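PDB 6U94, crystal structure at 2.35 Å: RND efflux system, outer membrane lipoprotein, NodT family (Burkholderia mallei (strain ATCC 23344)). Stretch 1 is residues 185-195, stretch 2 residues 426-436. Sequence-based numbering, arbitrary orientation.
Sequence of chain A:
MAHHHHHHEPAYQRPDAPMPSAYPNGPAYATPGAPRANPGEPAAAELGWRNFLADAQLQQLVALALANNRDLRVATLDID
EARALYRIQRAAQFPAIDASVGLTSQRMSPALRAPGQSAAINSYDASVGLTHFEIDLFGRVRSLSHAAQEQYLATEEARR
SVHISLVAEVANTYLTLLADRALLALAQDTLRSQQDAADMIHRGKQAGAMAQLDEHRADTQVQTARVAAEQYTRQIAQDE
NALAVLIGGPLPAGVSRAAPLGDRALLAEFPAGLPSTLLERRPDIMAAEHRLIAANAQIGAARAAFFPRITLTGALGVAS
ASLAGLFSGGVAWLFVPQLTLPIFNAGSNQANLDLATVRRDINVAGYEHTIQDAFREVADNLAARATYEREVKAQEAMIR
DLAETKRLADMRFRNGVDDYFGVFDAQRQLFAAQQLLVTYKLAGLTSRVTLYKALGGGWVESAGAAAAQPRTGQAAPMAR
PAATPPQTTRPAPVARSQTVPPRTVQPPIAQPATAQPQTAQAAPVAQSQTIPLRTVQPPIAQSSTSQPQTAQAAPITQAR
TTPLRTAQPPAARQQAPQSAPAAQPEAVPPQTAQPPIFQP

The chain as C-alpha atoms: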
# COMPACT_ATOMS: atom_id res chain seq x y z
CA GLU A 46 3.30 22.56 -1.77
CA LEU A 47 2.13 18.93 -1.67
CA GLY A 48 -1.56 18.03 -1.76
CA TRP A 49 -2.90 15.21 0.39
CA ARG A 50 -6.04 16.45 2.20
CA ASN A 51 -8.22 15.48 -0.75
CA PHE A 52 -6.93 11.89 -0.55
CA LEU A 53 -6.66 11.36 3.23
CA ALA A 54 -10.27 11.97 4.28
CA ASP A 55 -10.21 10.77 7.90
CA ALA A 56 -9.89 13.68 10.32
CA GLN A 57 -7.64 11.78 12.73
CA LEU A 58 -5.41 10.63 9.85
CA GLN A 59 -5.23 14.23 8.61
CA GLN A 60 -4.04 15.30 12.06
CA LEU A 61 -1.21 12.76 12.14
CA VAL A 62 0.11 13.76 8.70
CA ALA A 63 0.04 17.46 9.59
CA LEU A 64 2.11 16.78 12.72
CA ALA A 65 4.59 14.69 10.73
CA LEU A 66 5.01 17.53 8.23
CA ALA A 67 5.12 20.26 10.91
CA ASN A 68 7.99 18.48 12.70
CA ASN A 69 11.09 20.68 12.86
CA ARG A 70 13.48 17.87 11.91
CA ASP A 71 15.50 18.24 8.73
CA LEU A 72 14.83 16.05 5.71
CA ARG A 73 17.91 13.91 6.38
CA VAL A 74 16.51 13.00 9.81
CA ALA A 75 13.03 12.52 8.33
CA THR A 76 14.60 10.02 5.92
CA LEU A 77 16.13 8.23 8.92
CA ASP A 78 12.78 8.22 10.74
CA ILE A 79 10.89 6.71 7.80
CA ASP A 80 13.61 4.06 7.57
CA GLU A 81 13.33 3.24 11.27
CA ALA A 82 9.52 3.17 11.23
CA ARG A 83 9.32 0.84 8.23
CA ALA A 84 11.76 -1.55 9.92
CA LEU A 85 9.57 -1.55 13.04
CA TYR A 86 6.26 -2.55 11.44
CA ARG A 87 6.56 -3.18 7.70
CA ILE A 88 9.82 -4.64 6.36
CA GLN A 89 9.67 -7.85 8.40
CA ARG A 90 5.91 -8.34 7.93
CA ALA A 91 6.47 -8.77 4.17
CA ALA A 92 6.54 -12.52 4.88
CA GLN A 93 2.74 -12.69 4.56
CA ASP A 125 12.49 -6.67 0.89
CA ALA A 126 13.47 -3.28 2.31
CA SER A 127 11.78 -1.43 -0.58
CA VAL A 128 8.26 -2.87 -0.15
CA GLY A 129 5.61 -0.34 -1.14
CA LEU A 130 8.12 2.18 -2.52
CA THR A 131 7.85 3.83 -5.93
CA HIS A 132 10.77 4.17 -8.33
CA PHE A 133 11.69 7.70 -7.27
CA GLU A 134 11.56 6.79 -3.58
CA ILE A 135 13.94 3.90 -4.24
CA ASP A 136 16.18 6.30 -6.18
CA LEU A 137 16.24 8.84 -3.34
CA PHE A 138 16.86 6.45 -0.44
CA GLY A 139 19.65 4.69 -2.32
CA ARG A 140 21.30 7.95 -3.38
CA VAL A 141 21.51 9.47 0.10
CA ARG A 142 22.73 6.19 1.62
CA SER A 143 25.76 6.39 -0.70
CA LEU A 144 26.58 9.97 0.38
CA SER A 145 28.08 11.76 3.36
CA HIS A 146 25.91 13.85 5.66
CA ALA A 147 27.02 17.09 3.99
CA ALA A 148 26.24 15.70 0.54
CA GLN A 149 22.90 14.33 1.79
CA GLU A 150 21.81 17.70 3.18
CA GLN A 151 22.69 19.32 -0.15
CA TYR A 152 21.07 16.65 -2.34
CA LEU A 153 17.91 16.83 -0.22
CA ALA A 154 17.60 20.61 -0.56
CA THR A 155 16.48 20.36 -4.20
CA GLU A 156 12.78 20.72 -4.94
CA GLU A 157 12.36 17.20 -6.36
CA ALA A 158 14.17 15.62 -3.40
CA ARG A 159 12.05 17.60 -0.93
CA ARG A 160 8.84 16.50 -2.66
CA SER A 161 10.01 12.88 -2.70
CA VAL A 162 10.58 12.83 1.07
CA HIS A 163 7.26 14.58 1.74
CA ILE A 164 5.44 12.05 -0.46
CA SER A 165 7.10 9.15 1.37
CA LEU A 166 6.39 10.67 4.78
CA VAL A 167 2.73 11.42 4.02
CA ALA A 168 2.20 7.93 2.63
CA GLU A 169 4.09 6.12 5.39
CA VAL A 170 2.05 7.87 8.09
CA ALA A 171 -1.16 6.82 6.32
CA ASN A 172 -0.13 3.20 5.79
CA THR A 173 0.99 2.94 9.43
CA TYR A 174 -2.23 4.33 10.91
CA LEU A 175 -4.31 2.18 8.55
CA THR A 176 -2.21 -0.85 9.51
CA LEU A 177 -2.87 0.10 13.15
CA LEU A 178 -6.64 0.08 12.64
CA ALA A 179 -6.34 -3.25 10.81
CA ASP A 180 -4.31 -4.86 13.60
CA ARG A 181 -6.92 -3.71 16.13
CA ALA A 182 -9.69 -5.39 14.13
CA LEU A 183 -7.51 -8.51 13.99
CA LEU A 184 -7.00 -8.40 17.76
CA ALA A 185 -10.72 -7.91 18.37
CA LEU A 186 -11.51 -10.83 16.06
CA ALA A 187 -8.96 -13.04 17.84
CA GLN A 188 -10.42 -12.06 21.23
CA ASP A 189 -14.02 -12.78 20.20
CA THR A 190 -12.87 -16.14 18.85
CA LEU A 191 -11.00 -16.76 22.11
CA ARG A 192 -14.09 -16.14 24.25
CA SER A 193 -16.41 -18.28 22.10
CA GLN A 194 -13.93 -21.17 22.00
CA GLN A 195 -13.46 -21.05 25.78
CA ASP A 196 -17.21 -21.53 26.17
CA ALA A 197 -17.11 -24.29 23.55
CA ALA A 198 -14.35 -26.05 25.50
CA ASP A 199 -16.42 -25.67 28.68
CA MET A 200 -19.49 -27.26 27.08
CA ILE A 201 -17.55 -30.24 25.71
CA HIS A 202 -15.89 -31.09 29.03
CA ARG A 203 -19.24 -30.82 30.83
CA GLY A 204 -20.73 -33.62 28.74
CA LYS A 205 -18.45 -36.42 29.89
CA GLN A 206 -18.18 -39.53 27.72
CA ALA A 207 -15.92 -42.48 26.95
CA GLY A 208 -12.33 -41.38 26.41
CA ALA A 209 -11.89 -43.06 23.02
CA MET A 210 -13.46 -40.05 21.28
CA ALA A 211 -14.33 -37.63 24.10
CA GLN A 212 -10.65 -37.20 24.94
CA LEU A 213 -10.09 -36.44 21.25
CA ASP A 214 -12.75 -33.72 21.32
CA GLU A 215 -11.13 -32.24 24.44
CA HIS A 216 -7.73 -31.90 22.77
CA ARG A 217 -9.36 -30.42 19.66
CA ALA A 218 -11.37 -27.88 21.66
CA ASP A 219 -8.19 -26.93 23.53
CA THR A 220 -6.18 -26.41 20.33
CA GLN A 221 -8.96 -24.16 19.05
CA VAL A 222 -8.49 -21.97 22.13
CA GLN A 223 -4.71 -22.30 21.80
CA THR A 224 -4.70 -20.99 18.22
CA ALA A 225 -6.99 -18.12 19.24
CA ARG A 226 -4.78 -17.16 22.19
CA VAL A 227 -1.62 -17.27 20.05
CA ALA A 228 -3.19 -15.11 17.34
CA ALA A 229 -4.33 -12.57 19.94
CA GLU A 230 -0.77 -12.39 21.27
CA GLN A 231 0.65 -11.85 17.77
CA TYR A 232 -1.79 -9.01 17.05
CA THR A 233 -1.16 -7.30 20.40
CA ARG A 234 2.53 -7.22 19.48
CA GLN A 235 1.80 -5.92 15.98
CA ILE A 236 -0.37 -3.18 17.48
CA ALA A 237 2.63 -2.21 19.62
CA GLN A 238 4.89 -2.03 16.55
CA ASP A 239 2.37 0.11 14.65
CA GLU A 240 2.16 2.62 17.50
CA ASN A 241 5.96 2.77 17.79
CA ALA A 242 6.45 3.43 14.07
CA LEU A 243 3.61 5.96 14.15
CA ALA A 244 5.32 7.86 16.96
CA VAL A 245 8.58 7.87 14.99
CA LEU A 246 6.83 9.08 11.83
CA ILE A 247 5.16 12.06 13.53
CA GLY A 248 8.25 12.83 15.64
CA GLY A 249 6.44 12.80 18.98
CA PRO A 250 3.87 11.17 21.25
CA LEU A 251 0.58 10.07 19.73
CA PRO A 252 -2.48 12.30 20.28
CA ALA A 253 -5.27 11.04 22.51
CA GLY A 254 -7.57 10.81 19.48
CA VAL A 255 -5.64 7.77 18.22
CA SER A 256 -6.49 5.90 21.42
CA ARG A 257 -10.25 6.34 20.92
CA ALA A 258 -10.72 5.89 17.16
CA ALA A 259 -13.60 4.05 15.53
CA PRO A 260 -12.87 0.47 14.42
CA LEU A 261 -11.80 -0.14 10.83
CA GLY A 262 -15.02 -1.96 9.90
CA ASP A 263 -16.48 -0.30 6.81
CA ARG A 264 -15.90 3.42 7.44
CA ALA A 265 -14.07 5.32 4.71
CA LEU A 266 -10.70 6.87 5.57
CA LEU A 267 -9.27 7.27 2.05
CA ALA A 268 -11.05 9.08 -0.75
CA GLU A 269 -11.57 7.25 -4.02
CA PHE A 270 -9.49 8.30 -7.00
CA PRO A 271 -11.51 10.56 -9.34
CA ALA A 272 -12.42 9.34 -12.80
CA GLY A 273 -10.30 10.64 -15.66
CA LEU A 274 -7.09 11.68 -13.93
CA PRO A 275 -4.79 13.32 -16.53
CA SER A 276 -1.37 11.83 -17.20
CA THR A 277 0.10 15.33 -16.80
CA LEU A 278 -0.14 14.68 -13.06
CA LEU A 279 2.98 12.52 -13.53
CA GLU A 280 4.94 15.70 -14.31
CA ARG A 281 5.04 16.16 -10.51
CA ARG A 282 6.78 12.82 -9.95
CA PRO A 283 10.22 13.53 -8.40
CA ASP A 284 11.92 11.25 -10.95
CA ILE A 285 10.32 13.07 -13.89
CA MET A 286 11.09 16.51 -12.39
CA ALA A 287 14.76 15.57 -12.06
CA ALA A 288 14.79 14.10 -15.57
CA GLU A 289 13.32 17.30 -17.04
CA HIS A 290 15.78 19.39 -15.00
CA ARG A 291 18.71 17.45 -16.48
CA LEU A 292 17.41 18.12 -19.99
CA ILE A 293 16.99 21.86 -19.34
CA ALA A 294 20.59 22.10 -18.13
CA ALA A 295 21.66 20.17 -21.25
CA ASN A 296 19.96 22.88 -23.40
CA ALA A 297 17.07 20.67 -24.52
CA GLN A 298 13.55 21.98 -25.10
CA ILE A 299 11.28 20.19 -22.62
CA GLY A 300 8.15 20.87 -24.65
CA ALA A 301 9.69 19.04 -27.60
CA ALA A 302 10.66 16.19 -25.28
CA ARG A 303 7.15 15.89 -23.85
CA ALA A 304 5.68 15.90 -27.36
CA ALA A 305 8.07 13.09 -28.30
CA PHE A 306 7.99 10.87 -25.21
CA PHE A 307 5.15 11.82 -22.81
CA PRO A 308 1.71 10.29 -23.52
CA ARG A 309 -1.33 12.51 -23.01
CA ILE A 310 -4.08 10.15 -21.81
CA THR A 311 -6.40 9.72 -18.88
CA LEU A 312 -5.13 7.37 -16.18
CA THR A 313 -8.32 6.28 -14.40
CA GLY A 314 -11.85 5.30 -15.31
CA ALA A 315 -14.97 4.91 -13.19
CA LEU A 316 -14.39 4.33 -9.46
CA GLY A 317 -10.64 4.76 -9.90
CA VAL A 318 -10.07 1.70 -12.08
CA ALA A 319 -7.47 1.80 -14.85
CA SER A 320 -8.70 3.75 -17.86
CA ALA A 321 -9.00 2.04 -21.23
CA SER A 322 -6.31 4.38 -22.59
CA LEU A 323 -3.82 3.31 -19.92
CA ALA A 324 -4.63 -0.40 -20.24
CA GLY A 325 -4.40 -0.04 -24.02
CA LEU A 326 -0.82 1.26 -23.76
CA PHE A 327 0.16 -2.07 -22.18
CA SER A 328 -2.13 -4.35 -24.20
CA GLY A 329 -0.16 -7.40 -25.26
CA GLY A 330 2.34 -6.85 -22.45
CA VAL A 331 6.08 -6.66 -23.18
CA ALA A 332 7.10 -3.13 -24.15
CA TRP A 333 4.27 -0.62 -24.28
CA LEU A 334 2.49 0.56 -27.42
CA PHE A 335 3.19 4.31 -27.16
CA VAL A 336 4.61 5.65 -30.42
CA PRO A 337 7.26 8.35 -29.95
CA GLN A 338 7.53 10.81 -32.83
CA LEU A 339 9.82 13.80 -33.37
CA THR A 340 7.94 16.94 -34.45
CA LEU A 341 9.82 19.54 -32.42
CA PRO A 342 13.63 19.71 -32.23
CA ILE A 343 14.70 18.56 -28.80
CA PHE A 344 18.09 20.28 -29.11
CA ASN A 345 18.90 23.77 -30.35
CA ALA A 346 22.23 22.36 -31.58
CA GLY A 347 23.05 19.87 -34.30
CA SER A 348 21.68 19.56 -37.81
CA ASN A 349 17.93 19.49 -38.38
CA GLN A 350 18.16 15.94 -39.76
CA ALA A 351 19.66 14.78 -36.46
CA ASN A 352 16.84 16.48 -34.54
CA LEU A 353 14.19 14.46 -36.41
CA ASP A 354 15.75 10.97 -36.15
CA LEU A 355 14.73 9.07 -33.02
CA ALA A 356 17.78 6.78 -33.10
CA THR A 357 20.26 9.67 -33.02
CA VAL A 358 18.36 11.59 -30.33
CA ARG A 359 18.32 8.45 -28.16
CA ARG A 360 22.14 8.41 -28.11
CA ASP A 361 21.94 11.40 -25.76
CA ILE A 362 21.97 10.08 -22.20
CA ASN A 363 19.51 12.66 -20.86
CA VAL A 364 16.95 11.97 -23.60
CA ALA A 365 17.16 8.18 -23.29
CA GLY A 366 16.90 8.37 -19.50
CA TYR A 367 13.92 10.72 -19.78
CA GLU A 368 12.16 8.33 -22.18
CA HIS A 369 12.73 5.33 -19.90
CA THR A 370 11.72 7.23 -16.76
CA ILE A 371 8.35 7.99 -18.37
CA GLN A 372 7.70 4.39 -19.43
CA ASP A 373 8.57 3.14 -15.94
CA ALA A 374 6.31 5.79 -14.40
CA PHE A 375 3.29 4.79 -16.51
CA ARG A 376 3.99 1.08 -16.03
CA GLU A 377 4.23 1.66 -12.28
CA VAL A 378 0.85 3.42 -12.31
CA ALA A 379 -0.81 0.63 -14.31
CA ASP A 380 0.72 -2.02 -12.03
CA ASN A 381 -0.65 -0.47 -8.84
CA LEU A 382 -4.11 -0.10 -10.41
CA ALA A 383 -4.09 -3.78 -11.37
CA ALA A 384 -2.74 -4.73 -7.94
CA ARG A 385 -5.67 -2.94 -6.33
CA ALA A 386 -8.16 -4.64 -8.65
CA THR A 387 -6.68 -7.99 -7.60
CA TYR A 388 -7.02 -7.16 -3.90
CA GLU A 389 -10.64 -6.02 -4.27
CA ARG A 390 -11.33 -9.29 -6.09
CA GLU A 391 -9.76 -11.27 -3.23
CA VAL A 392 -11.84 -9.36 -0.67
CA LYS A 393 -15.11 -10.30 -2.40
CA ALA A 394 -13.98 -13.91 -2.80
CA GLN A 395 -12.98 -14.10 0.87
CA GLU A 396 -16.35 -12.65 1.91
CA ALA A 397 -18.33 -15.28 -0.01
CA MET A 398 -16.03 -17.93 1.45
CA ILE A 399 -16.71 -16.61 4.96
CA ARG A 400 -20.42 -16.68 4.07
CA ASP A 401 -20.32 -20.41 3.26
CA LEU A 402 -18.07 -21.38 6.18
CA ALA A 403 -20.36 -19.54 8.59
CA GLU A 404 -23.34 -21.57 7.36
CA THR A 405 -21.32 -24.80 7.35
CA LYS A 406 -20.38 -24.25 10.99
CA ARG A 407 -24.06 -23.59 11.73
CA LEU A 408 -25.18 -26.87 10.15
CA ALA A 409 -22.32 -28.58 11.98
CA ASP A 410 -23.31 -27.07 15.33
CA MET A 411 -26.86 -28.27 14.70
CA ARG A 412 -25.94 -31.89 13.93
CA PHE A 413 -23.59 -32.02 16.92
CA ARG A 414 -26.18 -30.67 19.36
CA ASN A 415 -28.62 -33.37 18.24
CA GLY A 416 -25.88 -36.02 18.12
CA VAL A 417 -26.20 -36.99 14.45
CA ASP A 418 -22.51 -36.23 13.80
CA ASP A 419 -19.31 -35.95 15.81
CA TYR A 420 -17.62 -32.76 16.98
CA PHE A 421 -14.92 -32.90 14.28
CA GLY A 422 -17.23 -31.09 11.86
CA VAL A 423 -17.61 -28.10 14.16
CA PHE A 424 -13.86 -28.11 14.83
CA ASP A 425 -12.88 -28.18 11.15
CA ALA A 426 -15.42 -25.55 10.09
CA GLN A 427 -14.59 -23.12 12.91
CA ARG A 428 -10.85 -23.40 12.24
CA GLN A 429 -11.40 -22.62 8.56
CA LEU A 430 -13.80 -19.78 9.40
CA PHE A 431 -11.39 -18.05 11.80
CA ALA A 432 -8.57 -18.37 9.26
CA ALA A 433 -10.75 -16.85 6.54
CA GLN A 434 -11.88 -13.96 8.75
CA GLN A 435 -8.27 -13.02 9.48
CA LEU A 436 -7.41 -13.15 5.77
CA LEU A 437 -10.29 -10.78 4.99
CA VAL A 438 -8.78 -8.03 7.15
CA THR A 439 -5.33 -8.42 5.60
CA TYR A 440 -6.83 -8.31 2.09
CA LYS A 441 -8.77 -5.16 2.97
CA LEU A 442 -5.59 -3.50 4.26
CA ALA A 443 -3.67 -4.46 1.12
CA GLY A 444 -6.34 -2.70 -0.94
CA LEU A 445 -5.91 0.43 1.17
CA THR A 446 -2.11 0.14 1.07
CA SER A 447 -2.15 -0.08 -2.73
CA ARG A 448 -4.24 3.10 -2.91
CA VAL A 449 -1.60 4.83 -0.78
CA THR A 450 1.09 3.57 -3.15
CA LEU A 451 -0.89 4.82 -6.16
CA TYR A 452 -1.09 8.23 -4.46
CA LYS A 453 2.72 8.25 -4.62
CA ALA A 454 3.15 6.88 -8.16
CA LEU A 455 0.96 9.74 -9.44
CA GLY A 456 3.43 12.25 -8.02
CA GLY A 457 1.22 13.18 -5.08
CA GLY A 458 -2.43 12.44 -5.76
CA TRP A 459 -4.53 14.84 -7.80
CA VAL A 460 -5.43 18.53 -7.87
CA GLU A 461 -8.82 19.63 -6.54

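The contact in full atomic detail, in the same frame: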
# COMPACT_ATOMS: atom_id res chain seq x y z
N ALA A 185 -9.35 -7.75 17.91
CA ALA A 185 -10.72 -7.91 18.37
C ALA A 185 -11.34 -9.20 17.85
O ALA A 185 -12.08 -9.88 18.57
CB ALA A 185 -11.55 -6.70 17.93
N LEU A 186 -11.04 -9.56 16.60
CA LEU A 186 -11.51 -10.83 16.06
C LEU A 186 -10.92 -12.01 16.82
O LEU A 186 -11.62 -12.97 17.15
CB LEU A 186 -11.17 -10.91 14.57
CG LEU A 186 -11.40 -12.24 13.84
CD1 LEU A 186 -12.88 -12.59 13.79
CD2 LEU A 186 -10.82 -12.15 12.44
N ALA A 187 -9.61 -11.95 17.11
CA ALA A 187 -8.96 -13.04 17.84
C ALA A 187 -9.47 -13.14 19.27
O ALA A 187 -9.46 -14.24 19.85
CB ALA A 187 -7.45 -12.85 17.82
N GLN A 188 -9.90 -12.03 19.86
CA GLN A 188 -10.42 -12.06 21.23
C GLN A 188 -11.84 -12.60 21.27
O GLN A 188 -12.19 -13.37 22.17
CB GLN A 188 -10.34 -10.67 21.85
CG GLN A 188 -8.93 -10.23 22.19
CD GLN A 188 -8.87 -8.78 22.65
OE1 GLN A 188 -9.68 -7.95 22.23
NE2 GLN A 188 -7.90 -8.48 23.51
N ASP A 189 -12.68 -12.20 20.30
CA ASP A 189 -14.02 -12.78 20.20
C ASP A 189 -13.95 -14.28 19.96
O ASP A 189 -14.69 -15.05 20.59
CB ASP A 189 -14.80 -12.09 19.08
CG ASP A 189 -15.05 -10.62 19.36
OD1 ASP A 189 -14.81 -10.18 20.50
OD2 ASP A 189 -15.48 -9.91 18.43
N THR A 190 -13.07 -14.71 19.06
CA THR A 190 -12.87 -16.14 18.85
C THR A 190 -12.39 -16.83 20.12
O THR A 190 -12.83 -17.94 20.44
CB THR A 190 -11.87 -16.36 17.71
OG1 THR A 190 -12.39 -15.79 16.50
CG2 THR A 190 -11.60 -17.85 17.50
N LEU A 191 -11.51 -16.17 20.87
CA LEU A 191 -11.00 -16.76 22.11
C LEU A 191 -12.11 -16.98 23.13
O LEU A 191 -12.14 -18.02 23.80
CB LEU A 191 -9.90 -15.87 22.68
CG LEU A 191 -9.17 -16.33 23.95
CD1 LEU A 191 -8.60 -17.73 23.76
CD2 LEU A 191 -8.07 -15.35 24.32
N ARG A 192 -13.03 -16.02 23.25
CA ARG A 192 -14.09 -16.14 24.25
C ARG A 192 -15.11 -17.20 23.84
O ARG A 192 -15.58 -17.97 24.69
CB ARG A 192 -14.78 -14.79 24.45
N SER A 193 -15.46 -17.27 22.56
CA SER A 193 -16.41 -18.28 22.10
C SER A 193 -15.83 -19.68 22.23
O SER A 193 -16.54 -20.62 22.61
CB SER A 193 -16.81 -18.00 20.65
OG SER A 193 -17.47 -16.75 20.54
N GLN A 194 -14.54 -19.84 21.94
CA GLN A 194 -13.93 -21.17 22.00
C GLN A 194 -13.70 -21.62 23.44
O GLN A 194 -13.66 -22.82 23.71
CB GLN A 194 -12.63 -21.19 21.21
CG GLN A 194 -12.82 -20.99 19.72
CD GLN A 194 -13.94 -21.85 19.15
OE1 GLN A 194 -14.82 -21.35 18.45
NE2 GLN A 194 -13.90 -23.14 19.44
N GLN A 195 -13.54 -20.67 24.37
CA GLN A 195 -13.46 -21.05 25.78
C GLN A 195 -14.79 -21.59 26.28
O GLN A 195 -14.83 -22.52 27.09
CB GLN A 195 -13.01 -19.86 26.63
CG GLN A 195 -11.53 -19.54 26.53
CD GLN A 195 -11.15 -18.33 27.36
OE1 GLN A 195 -11.99 -17.71 28.00
NE2 GLN A 195 -9.86 -18.00 27.36
N ALA A 426 -14.78 -26.72 10.69
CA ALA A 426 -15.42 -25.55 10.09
C ALA A 426 -15.02 -24.26 10.81
O ALA A 426 -14.76 -23.24 10.17
CB ALA A 426 -16.94 -25.72 10.09
N GLN A 427 -14.98 -24.30 12.15
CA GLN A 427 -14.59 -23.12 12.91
C GLN A 427 -13.15 -22.71 12.60
O GLN A 427 -12.85 -21.52 12.45
CB GLN A 427 -14.77 -23.37 14.41
CG GLN A 427 -14.43 -22.19 15.31
CD GLN A 427 -12.94 -22.09 15.62
OE1 GLN A 427 -12.21 -23.07 15.51
NE2 GLN A 427 -12.50 -20.90 16.01
N ARG A 428 -12.25 -23.70 12.51
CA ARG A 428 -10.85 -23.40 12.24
C ARG A 428 -10.67 -22.78 10.86
O ARG A 428 -9.84 -21.89 10.68
CB ARG A 428 -10.03 -24.68 12.39
CG ARG A 428 -9.00 -24.91 11.29
CD ARG A 428 -8.38 -26.30 11.39
NE ARG A 428 -9.04 -27.27 10.52
CZ ARG A 428 -8.60 -28.51 10.33
NH1 ARG A 428 -7.51 -28.93 10.94
NH2 ARG A 428 -9.26 -29.32 9.52
N GLN A 429 -11.45 -23.24 9.88
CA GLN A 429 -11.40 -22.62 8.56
C GLN A 429 -12.06 -21.25 8.56
O GLN A 429 -11.62 -20.35 7.84
CB GLN A 429 -12.07 -23.52 7.52
CG GLN A 429 -11.31 -24.79 7.20
CD GLN A 429 -11.94 -25.57 6.06
OE1 GLN A 429 -12.74 -25.03 5.30
NE2 GLN A 429 -11.58 -26.84 5.95
N LEU A 430 -13.12 -21.07 9.35
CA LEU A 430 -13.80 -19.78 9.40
C LEU A 430 -12.90 -18.71 10.01
O LEU A 430 -12.77 -17.61 9.46
CB LEU A 430 -15.10 -19.91 10.20
CG LEU A 430 -15.88 -18.62 10.47
CD1 LEU A 430 -16.35 -17.99 9.17
CD2 LEU A 430 -17.06 -18.90 11.39
N PHE A 431 -12.26 -19.02 11.14
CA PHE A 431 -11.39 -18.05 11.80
C PHE A 431 -10.19 -17.70 10.93
O PHE A 431 -9.73 -16.56 10.94
CB PHE A 431 -10.94 -18.60 13.16
CG PHE A 431 -10.06 -17.66 13.92
CD1 PHE A 431 -10.41 -16.33 14.09
CD2 PHE A 431 -8.88 -18.11 14.49
CE1 PHE A 431 -9.59 -15.46 14.79
CE2 PHE A 431 -8.06 -17.25 15.21
CZ PHE A 431 -8.42 -15.93 15.36
N ALA A 432 -9.67 -18.67 10.17
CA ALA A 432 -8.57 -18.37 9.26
C ALA A 432 -9.03 -17.46 8.13
O ALA A 432 -8.29 -16.56 7.71
CB ALA A 432 -7.97 -19.66 8.71
N ALA A 433 -10.25 -17.67 7.64
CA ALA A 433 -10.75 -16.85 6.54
C ALA A 433 -11.09 -15.44 7.00
O ALA A 433 -10.94 -14.49 6.23
CB ALA A 433 -11.98 -17.51 5.91
N GLN A 434 -11.55 -15.29 8.25
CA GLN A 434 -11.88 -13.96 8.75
C GLN A 434 -10.63 -13.12 8.95
O GLN A 434 -10.65 -11.90 8.74
CB GLN A 434 -12.67 -14.08 10.06
CG GLN A 434 -14.04 -14.73 9.90
CD GLN A 434 -14.76 -14.88 11.22
OE1 GLN A 434 -14.22 -15.44 12.18
NE2 GLN A 434 -15.99 -14.37 11.29
N GLN A 435 -9.53 -13.75 9.37
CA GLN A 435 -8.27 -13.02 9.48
C GLN A 435 -7.77 -12.60 8.11
O GLN A 435 -7.31 -11.46 7.93
CB GLN A 435 -7.22 -13.88 10.19
CG GLN A 435 -7.57 -14.21 11.63
CD GLN A 435 -6.67 -15.29 12.21
OE1 GLN A 435 -7.09 -16.44 12.36
NE2 GLN A 435 -5.44 -14.92 12.55
N LEU A 436 -7.86 -13.49 7.11
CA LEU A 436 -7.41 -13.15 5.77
C LEU A 436 -8.20 -11.99 5.18
O LEU A 436 -7.65 -11.21 4.39
CB LEU A 436 -7.51 -14.37 4.85
CG LEU A 436 -6.20 -15.10 4.55
CD1 LEU A 436 -6.38 -16.04 3.37
CD2 LEU A 436 -5.08 -14.10 4.28

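Both stretches are interior segments of longer helices, held by regular i to i+4 backbone hydrogen bonds, and they run nearly antiparallel, with 165° between their N-to-C directions. The axes approach to 10.7 Å. Because the directions oppose, the register climbs one helix while descending the other: Leu-186 lies nearest Gln-435, Thr-190 nearest Phe-431, and Gln-194 nearest Gln-427. The four-residue spacing, close to one helical turn, keeps the contacting side chains on one stripe of each helix.

The contact buries 345 Å² in all, summed over both sides, and Phe-431 is its centre. Its CA-to-CB bond points sideways, but with chi1 near 180° (t) the end of the side chain comes nearer the other helix. Thr-190 covers one face: its CG2 methyl sits 3.9 Å from the centroid of the Phe-431 ring, only 9° off the normal, a good CH-pi geometry. A threonine in the m rotamer suits this place: Thr-190 OG1 donates a hydrogen bond to Leu-186 O, at 3.0 Å, in the preceding turn, yet also lies 3.2 Å from Phe-431 CD1.

Leu-186 packs at the ring edge, with CG 3.8 Å from Phe-431 CE1. Its branched end also meets the neighbouring turn, where CD1 lies 3.5 Å from Gln-434 OE1 and CD2 3.7 Å from the backbone N of Gln-435. Leucine suits this place because its apolar, branched side chain can pack against both; it has the largest area covered by the other stretch, 82 Å². Ala-187 is small enough for the ring to come close to its backbone: Phe-431 CZ is 3.8 Å from Ala-187 CA and 4.1 Å from its CB.

Towards the end of stretch 1, two long amide side chains bridge the wider 9.3 Å separation between Gln-194 CA and Gln-427 CA. Gln-194 OE1 lies 3.3 Å from Gln-427 CG, so aliphatic carbon contributes to the packing here.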